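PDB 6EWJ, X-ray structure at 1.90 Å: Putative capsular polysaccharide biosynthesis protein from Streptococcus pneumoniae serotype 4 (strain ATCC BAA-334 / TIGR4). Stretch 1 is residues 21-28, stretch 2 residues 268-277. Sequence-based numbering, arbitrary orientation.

Stretch 1 21-28: EAEITEVV
Stretch 2 (268-277) DIMASLGLVQ

A buried glutamate accepts the one hydrogen bond between these two stretches, and its carbon atoms help to build the apolar seam beside it. Glu23 projects sideways from its helix, yet its chi1 of -79° (m), chi2 of 86° (p) and chi3 of -3° bring the carboxylate nearer to the partner helix. There Gln277 NE2 donates to Glu23 OE2 at 2.9 Å, with an N-H...O angle of 162°, close to linear. Gln277 reaches it in a similar way: its CA-to-CB bond also points sideways, and chi1 of -71° (m), chi2 of -91°, between wells, and chi3 of -62° carry the amide inward. The example illustrates a general principle: a polar pair can be accommodated in a helix interface when the rotamers aim its polar ends at each other and leave the methylenes of the glutamate to pack.

The framework is simple. Residues 21-28 and 268-277 are both helical throughout, with phi/psi near -62/-42 and psi less negative at Glu21 (-28°) and Asp268 (-20°), and both helices continue later in the chain. Their N-to-C directions make an angle of 144°, so they run roughly antiparallel but clearly splayed, and the axes approach to 8.2 Å. Register is set by two pairs, Glu23 CA to Leu273 CA and Val27 CA to Ser272 CA, each at 5.3 Å. As stretch 1 advances from Ala22 to Val27, its partners step back from Val276 to Ile269. In all, 484 Å² of surface is buried between the stretches, although the touching residues lie at least 242 positions apart in sequence.

Near the start of stretch 1, Val276 is the hub. Its CB points toward the other helix, and with chi1 at 172° (t) its methyls meet three residues: CG1 lies 3.6 Å from Ala22 CB and 3.4 Å from Glu23 CD, while CG2 lies 3.7 Å from Glu26 CB. The contact with Glu23 CD places the valine methyl directly beside the carboxylate carbon. Leu273 (m, t) extends the packing, its CD2 standing 3.7 Å from Glu23 CB and 3.6 Å from Val27 CG2.

One turn on, Val27 (chi1 163°, t) settles against the backbone and side chains of the partner. Its CG2 lies 3.5 Å from Ile269 O and 3.8 Å from Ser272 CB, and its CG1 lies 4.2 Å from CG2 of Ile269 (m, t). The small side chain of Ser272 points toward stretch 1, and its CB lies 3.6 Å from Glu26 CG, where Glu26 adopts t, p with chi3 of 42°. Ser272 OG comes within 3.3 Å of Glu26 O, but a hydrogen bond it donates runs to Asp268 O at 2.8 Å, within its own helix, with chi1 at -78° (m).

The outward faces add little to the contact. Ile24 (m, t) and Met270 (m, p, p) direct their CB atoms away from it, and Gly274, also on the far side of its helix, has no side chain to contribute. Thr25 and Val28 are modelled only to CB.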

# COMPACT_ATOMS: atom_id res chain seq x y z
N GLU A 21 -2.72 -17.87 20.15
CA GLU A 21 -3.89 -18.49 19.51
C GLU A 21 -5.10 -17.56 19.32
O GLU A 21 -5.90 -17.79 18.42
CB GLU A 21 -4.30 -19.78 20.24
CG GLU A 21 -3.27 -20.92 20.12
CD GLU A 21 -3.05 -21.42 18.70
OE1 GLU A 21 -4.03 -21.49 17.91
OE2 GLU A 21 -1.87 -21.69 18.35
N ALA A 22 -5.27 -16.55 20.18
CA ALA A 22 -6.39 -15.61 20.05
C ALA A 22 -6.31 -14.84 18.73
O ALA A 22 -7.30 -14.66 18.07
CB ALA A 22 -6.47 -14.66 21.23
N GLU A 23 -5.11 -14.38 18.37
CA GLU A 23 -4.91 -13.73 17.08
C GLU A 23 -5.29 -14.68 15.96
O GLU A 23 -5.96 -14.29 15.01
CB GLU A 23 -3.46 -13.28 16.87
CG GLU A 23 -3.08 -11.96 17.58
CD GLU A 23 -2.63 -12.15 19.04
OE1 GLU A 23 -2.65 -13.29 19.54
OE2 GLU A 23 -2.20 -11.15 19.65
N ILE A 24 -4.81 -15.91 16.06
CA ILE A 24 -5.00 -16.87 14.98
C ILE A 24 -6.50 -17.15 14.79
O ILE A 24 -6.98 -17.11 13.65
CB ILE A 24 -4.20 -18.15 15.22
CG1 ILE A 24 -2.69 -17.81 15.29
CG2 ILE A 24 -4.50 -19.16 14.12
CD1 ILE A 24 -1.83 -18.94 15.83
N THR A 25 -7.23 -17.33 15.89
CA THR A 25 -8.68 -17.57 15.81
C THR A 25 -9.43 -16.40 15.21
O THR A 25 -10.33 -16.61 14.41
CB THR A 25 -9.24 -17.92 17.18
N GLU A 26 -9.06 -15.17 15.58
CA GLU A 26 -9.71 -13.97 15.06
C GLU A 26 -9.48 -13.84 13.54
O GLU A 26 -10.41 -13.51 12.80
CB GLU A 26 -9.23 -12.72 15.79
CG GLU A 26 -10.08 -11.48 15.54
CD GLU A 26 -11.47 -11.62 16.09
OE1 GLU A 26 -11.60 -12.14 17.21
OE2 GLU A 26 -12.44 -11.24 15.42
N VAL A 27 -8.26 -14.11 13.11
CA VAL A 27 -7.92 -14.08 11.67
C VAL A 27 -8.67 -15.17 10.94
O VAL A 27 -9.25 -14.90 9.90
CB VAL A 27 -6.38 -14.18 11.45
CG1 VAL A 27 -6.06 -14.57 10.02
CG2 VAL A 27 -5.72 -12.85 11.78
N VAL A 28 -8.72 -16.37 11.51
CA VAL A 28 -9.52 -17.46 10.97
C VAL A 28 -11.00 -17.09 10.80
O VAL A 28 -11.60 -17.38 9.75
CB VAL A 28 -9.39 -18.72 11.81
N ASP A 268 -9.29 -6.68 6.77
CA ASP A 268 -9.85 -7.25 8.00
C ASP A 268 -8.97 -8.38 8.58
O ASP A 268 -9.08 -8.72 9.75
CB ASP A 268 -11.31 -7.74 7.78
CG ASP A 268 -12.35 -6.67 8.09
OD1 ASP A 268 -12.05 -5.45 8.10
OD2 ASP A 268 -13.49 -7.05 8.35
N ILE A 269 -8.12 -8.95 7.71
CA ILE A 269 -7.13 -9.93 8.14
C ILE A 269 -6.19 -9.26 9.14
O ILE A 269 -6.06 -9.71 10.31
CB ILE A 269 -6.36 -10.52 6.96
CG1 ILE A 269 -7.29 -11.40 6.13
CG2 ILE A 269 -5.18 -11.36 7.45
CD1 ILE A 269 -6.75 -11.80 4.78
N MET A 270 -5.63 -8.13 8.73
CA MET A 270 -4.75 -7.31 9.60
C MET A 270 -5.54 -6.72 10.77
O MET A 270 -5.04 -6.70 11.93
CB MET A 270 -4.14 -6.16 8.82
CG MET A 270 -2.82 -6.52 8.10
SD MET A 270 -2.91 -8.06 7.22
CE MET A 270 -3.97 -7.66 5.93
N ALA A 271 -6.77 -6.22 10.51
CA ALA A 271 -7.56 -5.62 11.62
C ALA A 271 -7.85 -6.65 12.72
O ALA A 271 -7.91 -6.32 13.92
CB ALA A 271 -8.85 -4.96 11.13
N SER A 272 -8.01 -7.92 12.31
CA SER A 272 -8.26 -9.04 13.24
C SER A 272 -7.10 -9.15 14.24
O SER A 272 -7.32 -9.24 15.45
CB SER A 272 -8.47 -10.35 12.48
OG SER A 272 -9.77 -10.43 11.92
N LEU A 273 -5.87 -9.12 13.73
CA LEU A 273 -4.70 -9.12 14.57
C LEU A 273 -4.72 -7.94 15.52
O LEU A 273 -4.48 -8.11 16.71
CB LEU A 273 -3.43 -9.10 13.71
CG LEU A 273 -3.15 -10.31 12.80
CD1 LEU A 273 -1.89 -9.99 11.95
CD2 LEU A 273 -2.94 -11.55 13.60
N GLY A 274 -5.07 -6.78 14.99
CA GLY A 274 -5.14 -5.55 15.75
C GLY A 274 -6.12 -5.57 16.88
O GLY A 274 -5.80 -5.12 17.96
N LEU A 275 -7.29 -6.15 16.67
CA LEU A 275 -8.32 -6.16 17.72
C LEU A 275 -7.86 -6.94 18.95
O LEU A 275 -8.12 -6.53 20.10
CB LEU A 275 -9.62 -6.77 17.19
CG LEU A 275 -10.39 -5.96 16.14
CD1 LEU A 275 -11.50 -6.80 15.51
CD2 LEU A 275 -10.97 -4.68 16.72
N VAL A 276 -7.24 -8.09 18.69
CA VAL A 276 -6.75 -8.97 19.74
C VAL A 276 -5.52 -8.34 20.43
O VAL A 276 -5.44 -8.33 21.66
CB VAL A 276 -6.42 -10.38 19.19
CG1 VAL A 276 -5.70 -11.24 20.24
CG2 VAL A 276 -7.71 -11.07 18.79
N GLN A 277 -4.60 -7.80 19.62
CA GLN A 277 -3.44 -7.07 20.13
C GLN A 277 -3.88 -5.94 21.08
O GLN A 277 -3.27 -5.73 22.16
CB GLN A 277 -2.60 -6.52 18.99
CG GLN A 277 -1.84 -7.59 18.21
CD GLN A 277 -0.45 -7.88 18.74
OE1 GLN A 277 0.41 -7.00 18.75
NE2 GLN A 277 -0.21 -9.10 19.16